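Local coordinates for protein beta-1,4-mannanase (Aplysia kurodai, PDB 3VUP) that hydrolyses the beta-1,4-mannosidic linkages of mannan, probably as a digestive enzyme of the sea hare, at residues V220-W225 with N238-H243; C244-G249 with K253-F258. All coordinates share one frame; numbering follows the deposited sequence.

Contact 1 of 2, residues V220-W225 with N238-H243; sequences VTMGVW and NHYSDH. With SO4 (sulfate ion), chain I.
Met-222 sets its terminal methyl over the middle of the Tyr-240 ring. CE stands 3.3 Å from the ring centroid of Tyr-240, 9° off the normal, a CH-pi contact made almost squarely above the face. The Met-222 sulfur lies over the same face, with SD 4.6 Å from the Tyr-240 centroid, which makes this a Met-aromatic contact as well. CG of Met-222 leaves the strand opposite its own backbone N (chi1 172°), and bends at the next two torsions bring SD and CE over the ring. On the opposite face, CB of His-239 sits 4.0 Å above the Tyr-240 ring plane, so the aromatic group is held between a methyl and a methylene. Val-224 adds an oblique touch, its CG1 3.5 Å from CE2 of Tyr-240, the two side chains sliding past each other in opposite directions. The phenol oxygen is engaged beyond these residues, with hydrogen bonds to Glu-164 OE2 and Tyr-197 OH. At the tyrosine's backbone, Asn-238 OD1 accepts a hydrogen bond from Tyr-240 N at 3.0 Å in an Asx turn, the donor standing above the amide's carbonyl plane. Next in the chain, Ser-241 caps the helix that follows. On that helix, His-243 ND1 donates to O3 of the sulfate at 2.8 Å, in the plane of its ring. The contact is buried: strand 220-224 runs between strands 157-161 and 259-262 of the parallel barrel, while Leu-201 of helix 197-214 packs on Tyr-240 at the approach to helix 242-249.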
ATOM      1  N   VAL A 220      -4.887  -5.173   6.271  1.00  4.93           N
ATOM      2  CA  VAL A 220      -4.445  -3.790   6.168  1.00  4.67           C
ATOM      3  C   VAL A 220      -2.917  -3.726   6.146  1.00  4.33           C
ATOM      4  O   VAL A 220      -2.227  -4.437   6.905  1.00  5.04           O
ATOM      5  CB  VAL A 220      -5.004  -2.930   7.337  1.00  4.80           C
ATOM      6  CG1 VAL A 220      -4.605  -1.466   7.164  1.00  5.68           C
ATOM      7  CG2 VAL A 220      -6.515  -3.052   7.397  1.00  5.73           C
ATOM      8  N   THR A 221      -2.399  -2.867   5.270  1.00  4.50           N
ATOM      9  CA  THR A 221      -0.966  -2.632   5.157  1.00  4.94           C
ATOM     10  C   THR A 221      -0.726  -1.132   4.911  1.00  4.10           C
ATOM     11  O   THR A 221      -1.664  -0.329   4.930  1.00  4.64           O
ATOM     12  CB  THR A 221      -0.355  -3.490   4.015  1.00  5.17           C
ATOM     13  OG1 THR A 221       1.077  -3.439   4.062  1.00  5.12           O
ATOM     14  CG2 THR A 221      -0.828  -3.013   2.659  1.00  5.64           C
ATOM     15  N   MET A 222       0.533  -0.784   4.669  1.00  5.00           N
ATOM     16  CA  MET A 222       0.961   0.570   4.349  1.00  4.61           C
ATOM     17  C   MET A 222       2.315   0.408   3.666  1.00  4.27           C
ATOM     18  O   MET A 222       3.133  -0.411   4.089  1.00  4.75           O
ATOM     19  CB  MET A 222       1.022   1.418   5.627  1.00  5.17           C
ATOM     20  CG  MET A 222       1.643   2.799   5.481  1.00  5.39           C
ATOM     21  SD  MET A 222       3.456   2.741   5.522  1.00  5.87           S
ATOM     22  CE  MET A 222       3.697   1.900   7.085  1.00  7.55           C
ATOM     23  N   GLY A 223       2.551   1.161   2.596  1.00  4.29           N
ATOM     24  CA  GLY A 223       3.764   1.006   1.812  1.00  4.37           C
ATOM     25  C   GLY A 223       4.863   1.993   2.175  1.00  4.45           C
ATOM     26  O   GLY A 223       4.765   3.184   1.862  1.00  5.47           O
ATOM     27  N   VAL A 224       5.906   1.514   2.843  1.00  4.19           N
ATOM     28  CA  VAL A 224       7.007   2.398   3.216  1.00  4.55           C
ATOM     29  C   VAL A 224       7.924   2.652   2.029  1.00  4.28           C
ATOM     30  O   VAL A 224       8.103   1.798   1.160  1.00  4.47           O
ATOM     31  CB  VAL A 224       7.832   1.864   4.416  1.00  4.85           C
ATOM     32  CG1 VAL A 224       6.939   1.690   5.640  1.00  5.59           C
ATOM     33  CG2 VAL A 224       8.567   0.567   4.086  1.00  4.90           C
ATOM     34  N   TRP A 225       8.544   3.823   2.001  1.00  4.15           N
ATOM     35  CA  TRP A 225       9.409   4.177   0.881  1.00  4.55           C
ATOM     36  C   TRP A 225      10.689   3.359   0.835  1.00  4.59           C
ATOM     37  O   TRP A 225      11.299   3.199  -0.220  1.00  4.61           O
ATOM     38  CB  TRP A 225       9.690   5.682   0.886  1.00  4.77           C
ATOM     39  CG  TRP A 225      11.102   6.128   1.189  1.00  5.13           C
ATOM     40  CD1 TRP A 225      11.984   6.663   0.291  1.00  6.07           C
ATOM     41  CD2 TRP A 225      11.780   6.143   2.464  1.00  5.44           C
ATOM     42  NE1 TRP A 225      13.161   6.996   0.914  1.00  6.33           N
ATOM     43  CE2 TRP A 225      13.063   6.687   2.244  1.00  5.91           C
ATOM     44  CE3 TRP A 225      11.443   5.727   3.761  1.00  5.60           C
ATOM     45  CZ2 TRP A 225      14.004   6.828   3.265  1.00  6.14           C
ATOM     46  CZ3 TRP A 225      12.388   5.869   4.776  1.00  6.10           C
ATOM     47  CH2 TRP A 225      13.647   6.420   4.520  1.00  6.06           C
ATOM     48  N   ASN A 238      11.756   0.686  13.895  1.00  5.28           N
ATOM     49  CA  ASN A 238      10.492   0.329  13.256  1.00  5.17           C
ATOM     50  C   ASN A 238       9.348   1.136  13.843  1.00  4.66           C
ATOM     51  O   ASN A 238       8.934   0.902  14.979  1.00  5.40           O
ATOM     52  CB  ASN A 238      10.197  -1.162  13.409  1.00  5.54           C
ATOM     53  CG  ASN A 238       8.860  -1.544  12.818  1.00  5.70           C
ATOM     54  OD1 ASN A 238       8.305  -0.825  11.978  1.00  5.49           O
ATOM     55  ND2 ASN A 238       8.325  -2.677  13.257  1.00  6.71           N
ATOM     56  N   HIS A 239       8.857   2.093  13.068  1.00  4.87           N
ATOM     57  CA  HIS A 239       7.778   2.955  13.514  1.00  5.16           C
ATOM     58  C   HIS A 239       6.390   2.345  13.465  1.00  5.11           C
ATOM     59  O   HIS A 239       5.454   2.916  14.015  1.00  5.92           O
ATOM     60  CB  HIS A 239       7.785   4.235  12.695  1.00  5.27           C
ATOM     61  CG  HIS A 239       8.936   5.117  13.030  1.00  5.35           C
ATOM     62  ND1 HIS A 239       8.952   5.894  14.167  1.00  6.05           N
ATOM     63  CD2 HIS A 239      10.143   5.284  12.441  1.00  5.88           C
ATOM     64  CE1 HIS A 239      10.107   6.528  14.246  1.00  6.42           C
ATOM     65  NE2 HIS A 239      10.851   6.174  13.212  1.00  6.65           N
ATOM     66  N   TYR A 240       6.251   1.197  12.812  1.00  4.68           N
ATOM     67  CA  TYR A 240       4.933   0.721  12.400  1.00  5.29           C
ATOM     68  C   TYR A 240       4.497  -0.568  13.081  1.00  4.94           C
ATOM     69  O   TYR A 240       3.583  -1.246  12.612  1.00  5.79           O
ATOM     70  CB  TYR A 240       4.874   0.598  10.883  1.00  5.12           C
ATOM     71  CG  TYR A 240       5.269   1.878  10.182  1.00  4.78           C
ATOM     72  CD1 TYR A 240       4.456   3.007  10.231  1.00  5.47           C
ATOM     73  CD2 TYR A 240       6.468   1.967   9.489  1.00  4.75           C
ATOM     74  CE1 TYR A 240       4.811   4.177   9.578  1.00  5.60           C
ATOM     75  CE2 TYR A 240       6.835   3.136   8.837  1.00  5.16           C
ATOM     76  CZ  TYR A 240       5.997   4.233   8.882  1.00  5.25           C
ATOM     77  OH  TYR A 240       6.330   5.403   8.238  1.00  5.97           O
ATOM     78  N   SER A 241       5.160  -0.896  14.182  1.00  5.45           N
ATOM     79  CA  SER A 241       4.770  -2.025  15.005  1.00  5.47           C
ATOM     80  C   SER A 241       3.368  -1.837  15.577  1.00  4.83           C
ATOM     81  O   SER A 241       2.850  -0.719  15.684  1.00  5.33           O
ATOM     82  CB  SER A 241       5.731  -2.158  16.179  1.00  6.36           C
ATOM     83  OG  SER A 241       5.606  -1.022  17.024  1.00  6.81           O
ATOM     84  N   ASP A 242       2.772  -2.951  15.992  1.00  5.18           N
ATOM     85  CA  ASP A 242       1.477  -2.917  16.655  1.00  5.53           C
ATOM     86  C   ASP A 242       1.535  -1.983  17.864  1.00  6.01           C
ATOM     87  O   ASP A 242       0.625  -1.192  18.097  1.00  6.15           O
ATOM     88  CB  ASP A 242       1.098  -4.312  17.155  1.00  6.54           C
ATOM     89  CG  ASP A 242       0.853  -5.324  16.040  1.00  6.73           C
ATOM     90  OD1 ASP A 242       1.021  -5.022  14.839  1.00  6.56           O
ATOM     91  OD2 ASP A 242       0.498  -6.462  16.397  1.00  9.53           O
ATOM     92  N   HIS A 243       2.606  -2.101  18.641  1.00  6.26           N
ATOM     93  CA  HIS A 243       2.777  -1.283  19.828  1.00  6.76           C
ATOM     94  C   HIS A 243       2.740   0.210  19.505  1.00  6.08           C
ATOM     95  O   HIS A 243       2.090   0.991  20.207  1.00  6.54           O
ATOM     96  CB  HIS A 243       4.096  -1.638  20.506  1.00  7.58           C
ATOM     97  CG  HIS A 243       4.478  -0.691  21.594  1.00  9.30           C
ATOM     98  ND1 HIS A 243       3.860  -0.687  22.825  1.00 11.55           N
ATOM     99  CD2 HIS A 243       5.399   0.299  21.630  1.00 11.03           C
ATOM    100  CE1 HIS A 243       4.392   0.258  23.576  1.00 11.98           C
ATOM    101  NE2 HIS A 243       5.327   0.871  22.877  1.00 11.64           N
TER
HETATM  102  S   SO4 I 407       0.687  -3.159  22.716  1.00 19.89           S
HETATM  103  O1  SO4 I 407      -0.216  -2.008  22.750  1.00 20.35           O
HETATM  104  O2  SO4 I 407       0.715  -3.737  21.373  1.00 17.87           O
HETATM  105  O3  SO4 I 407       2.024  -2.736  23.121  1.00 20.93           O
HETATM  106  O4  SO4 I 407       0.198  -4.172  23.644  1.00 21.37           O

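Contact 2 of 2, residues C244-G249 with K253-F258. With SO4 (sulfate ion), chain I.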
ATOM      1  N   CYS A 244       3.453   0.624  18.464  1.00  5.75           N
ATOM      2  CA  CYS A 244       3.521   2.045  18.129  1.00  5.76           C
ATOM      3  C   CYS A 244       2.196   2.598  17.642  1.00  5.43           C
ATOM      4  O   CYS A 244       1.809   3.709  18.013  1.00  5.55           O
ATOM      5  CB  CYS A 244       4.623   2.306  17.102  1.00  6.35           C
ATOM      6  SG  CYS A 244       6.287   2.068  17.790  1.00  6.75           S
ATOM      7  N   LEU A 245       1.492   1.837  16.815  1.00  5.42           N
ATOM      8  CA  LEU A 245       0.200   2.293  16.319  1.00  5.63           C
ATOM      9  C   LEU A 245      -0.806   2.419  17.463  1.00  5.48           C
ATOM     10  O   LEU A 245      -1.514   3.425  17.576  1.00  5.52           O
ATOM     11  CB  LEU A 245      -0.319   1.348  15.241  1.00  6.08           C
ATOM     12  CG  LEU A 245       0.471   1.415  13.933  1.00  7.01           C
ATOM     13  CD1 LEU A 245       0.285   0.141  13.134  1.00  7.32           C
ATOM     14  CD2 LEU A 245       0.018   2.594  13.120  1.00  8.04           C
ATOM     15  N   ARG A 246      -0.871   1.398  18.317  1.00  5.95           N
ATOM     16  CA  ARG A 246      -1.784   1.422  19.456  1.00  6.06           C
ATOM     17  C   ARG A 246      -1.418   2.526  20.446  1.00  6.42           C
ATOM     18  O   ARG A 246      -2.297   3.156  21.040  1.00  6.72           O
ATOM     19  CB  ARG A 246      -1.811   0.063  20.157  1.00  6.85           C
ATOM     20  CG  ARG A 246      -2.446  -1.042  19.332  1.00  7.39           C
ATOM     21  CD  ARG A 246      -2.239  -2.402  19.977  1.00  8.11           C
ATOM     22  NE  ARG A 246      -2.927  -3.437  19.222  1.00  8.30           N
ATOM     23  CZ  ARG A 246      -2.537  -4.703  19.151  1.00  8.82           C
ATOM     24  NH1 ARG A 246      -1.446  -5.108  19.799  1.00  9.72           N
ATOM     25  NH2 ARG A 246      -3.243  -5.563  18.429  1.00  9.85           N
ATOM     26  N   LEU A 247      -0.126   2.768  20.630  1.00  6.35           N
ATOM     27  CA  LEU A 247       0.297   3.831  21.534  1.00  7.07           C
ATOM     28  C   LEU A 247      -0.224   5.175  21.044  1.00  6.63           C
ATOM     29  O   LEU A 247      -0.769   5.966  21.808  1.00  7.15           O
ATOM     30  CB  LEU A 247       1.822   3.876  21.644  1.00  7.49           C
ATOM     31  CG  LEU A 247       2.363   5.014  22.511  1.00  8.71           C
ATOM     32  CD1 LEU A 247       2.014   4.802  23.969  1.00 10.18           C
ATOM     33  CD2 LEU A 247       3.858   5.115  22.338  1.00  9.77           C
ATOM     34  N   ALA A 248      -0.058   5.429  19.754  1.00  6.25           N
ATOM     35  CA  ALA A 248      -0.391   6.734  19.189  1.00  6.52           C
ATOM     36  C   ALA A 248      -1.890   6.989  19.109  1.00  6.75           C
ATOM     37  O   ALA A 248      -2.344   8.113  19.327  1.00  7.58           O
ATOM     38  CB  ALA A 248       0.216   6.876  17.815  1.00  7.61           C
ATOM     39  N   GLY A 249      -2.656   5.953  18.773  1.00  6.09           N
ATOM     40  CA  GLY A 249      -4.076   6.117  18.518  1.00  6.14           C
ATOM     41  C   GLY A 249      -5.043   5.457  19.486  1.00  6.09           C
ATOM     42  O   GLY A 249      -6.219   5.819  19.526  1.00  6.91           O
ATOM     43  N   LYS A 253      -7.462  -2.724  17.286  1.00  7.43           N
ATOM     44  CA  LYS A 253      -7.306  -3.457  16.040  1.00  7.92           C
ATOM     45  C   LYS A 253      -6.635  -2.640  14.941  1.00  6.44           C
ATOM     46  O   LYS A 253      -6.513  -3.113  13.810  1.00  6.88           O
ATOM     47  CB  LYS A 253      -8.636  -4.061  15.585  1.00 10.78           C
ATOM     48  CG  LYS A 253      -9.148  -5.126  16.552  1.00 13.35           C
ATOM     49  CD  LYS A 253      -9.813  -6.293  15.838  1.00 15.63           C
ATOM     50  CE  LYS A 253     -11.192  -5.920  15.338  1.00 15.58           C
ATOM     51  NZ  LYS A 253     -11.965  -7.109  14.870  1.00 14.02           N
ATOM     52  N   GLY A 254      -6.147  -1.448  15.285  1.00  5.84           N
ATOM     53  CA  GLY A 254      -5.526  -0.576  14.307  1.00  5.69           C
ATOM     54  C   GLY A 254      -4.060  -0.882  14.083  1.00  5.56           C
ATOM     55  O   GLY A 254      -3.192  -0.042  14.335  1.00  6.66           O
ATOM     56  N   VAL A 255      -3.798  -2.090  13.592  1.00  5.51           N
ATOM     57  CA  VAL A 255      -2.447  -2.572  13.348  1.00  5.32           C
ATOM     58  C   VAL A 255      -2.377  -3.137  11.937  1.00  5.17           C
ATOM     59  O   VAL A 255      -3.402  -3.410  11.316  1.00  5.91           O
ATOM     60  CB  VAL A 255      -2.017  -3.643  14.381  1.00  6.19           C
ATOM     61  CG1 VAL A 255      -2.191  -3.109  15.796  1.00  7.66           C
ATOM     62  CG2 VAL A 255      -2.810  -4.929  14.181  1.00  7.61           C
ATOM     63  N   PHE A 256      -1.169  -3.277  11.409  1.00  5.03           N
ATOM     64  CA  PHE A 256      -0.995  -3.863  10.092  1.00  4.89           C
ATOM     65  C   PHE A 256      -0.963  -5.379  10.155  1.00  5.16           C
ATOM     66  O   PHE A 256      -0.395  -5.971  11.071  1.00  6.10           O
ATOM     67  CB  PHE A 256       0.278  -3.321   9.445  1.00  4.89           C
ATOM     68  CG  PHE A 256       0.227  -1.848   9.214  1.00  4.78           C
ATOM     69  CD1 PHE A 256      -0.843  -1.295   8.522  1.00  6.01           C
ATOM     70  CD2 PHE A 256       1.201  -0.997   9.722  1.00  6.23           C
ATOM     71  CE1 PHE A 256      -0.933   0.065   8.321  1.00  6.13           C
ATOM     72  CE2 PHE A 256       1.109   0.372   9.523  1.00  6.85           C
ATOM     73  CZ  PHE A 256       0.042   0.903   8.829  1.00  6.04           C
ATOM     74  N   ASP A 257      -1.587  -6.005   9.168  1.00  4.94           N
ATOM     75  CA  ASP A 257      -1.516  -7.453   9.006  1.00  5.09           C
ATOM     76  C   ASP A 257      -0.256  -7.908   8.284  1.00  5.02           C
ATOM     77  O   ASP A 257       0.236  -9.010   8.512  1.00  5.40           O
ATOM     78  CB  ASP A 257      -2.747  -7.948   8.259  1.00  5.83           C
ATOM     79  CG  ASP A 257      -4.005  -7.672   9.025  1.00  5.93           C
ATOM     80  OD1 ASP A 257      -4.304  -8.492   9.920  1.00  7.92           O
ATOM     81  OD2 ASP A 257      -4.658  -6.634   8.767  1.00  6.16           O
ATOM     82  N   PHE A 258       0.250  -7.062   7.397  1.00  5.13           N
ATOM     83  CA  PHE A 258       1.486  -7.359   6.699  1.00  5.00           C
ATOM     84  C   PHE A 258       2.184  -6.065   6.389  1.00  4.48           C
ATOM     85  O   PHE A 258       1.562  -5.001   6.323  1.00  4.91           O
ATOM     86  CB  PHE A 258       1.271  -8.218   5.444  1.00  5.20           C
ATOM     87  CG  PHE A 258       0.488  -7.563   4.327  1.00  5.03           C
ATOM     88  CD1 PHE A 258       1.140  -6.946   3.262  1.00  5.39           C
ATOM     89  CD2 PHE A 258      -0.893  -7.656   4.292  1.00  5.61           C
ATOM     90  CE1 PHE A 258       0.425  -6.413   2.195  1.00  5.72           C
ATOM     91  CE2 PHE A 258      -1.616  -7.131   3.227  1.00  6.10           C
ATOM     92  CZ  PHE A 258      -0.956  -6.515   2.172  1.00  6.10           C
TER
HETATM   93  S   SO4 I 407       0.687  -3.159  22.716  1.00 19.89           S
HETATM   94  O1  SO4 I 407      -0.216  -2.008  22.750  1.00 20.35           O
HETATM   95  O2  SO4 I 407       0.715  -3.737  21.373  1.00 17.87           O
HETATM   96  O3  SO4 I 407       2.024  -2.736  23.121  1.00 20.93           O
HETATM   97  O4  SO4 I 407       0.198  -4.172  23.644  1.00 21.37           O
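Helix 242-249 passes close to the irregular segment 253-258, with the CA atoms of Leu-245 and Val-255 6.3 Å apart. Gly-254 is the centre of an inverse gamma turn, marked by a weak Val-255 N to Lys-253 O bond. Its carbonyl faces the helix: Gly-254 O lies 3.3 Å from Leu-245 CB and accepts a hydrogen bond from Asn-205 ND2. Further out, Leu-245 CD1 reaches CE2 of Phe-256 at 3.7 Å, the two side chains crossing at about a right angle. Arg-246 runs extended from CG to NE (chi2 171°, chi3 176°) and sets one guanidinium face over Val-255, whose CG1 is 3.5 Å from Arg-246 NE. NE itself donates to Gln-252 O, whereas NH1 meets sulfate O2 at 3.0 Å, edge-on in the guanidinium plane. With an alanine here, CG1 of Val-255 would probably lose its guanidinium cover, Gln-252 O the bond from NE, and the sulfate the arginine donor, that of His-243 remaining. The sulfate probably comes from the crystallisation liquor. Leu-245 also packs on Leu-204 of helix 197-214, and the whole belongs to a beta-alpha-beta unit of the eight-stranded TIM barrel, at the return from helix to next strand.

Followed from the N terminus, the chain reaches strand 220-224, fifth of the barrel, makes a loop without helix or strand, and comes back at residues 238-243, where contact 1 closes it. Helix 242-249 begins there and carries straight into contact 2, which closes the much shorter turn leading to strand 259-262. The two contacts therefore follow in series, neither enclosing nor crossing the other, with centres about 8 Å apart. They meet at the start of strand 220-224, where Val-220 O lies 2.8 Å from Asp-257 N, probably a hydrogen bond. Contact 1 ties that strand to the loop entering the helix, contact 2 the helix to the loop before strand 259-262, and His-243 and Arg-246 share the same sulfate.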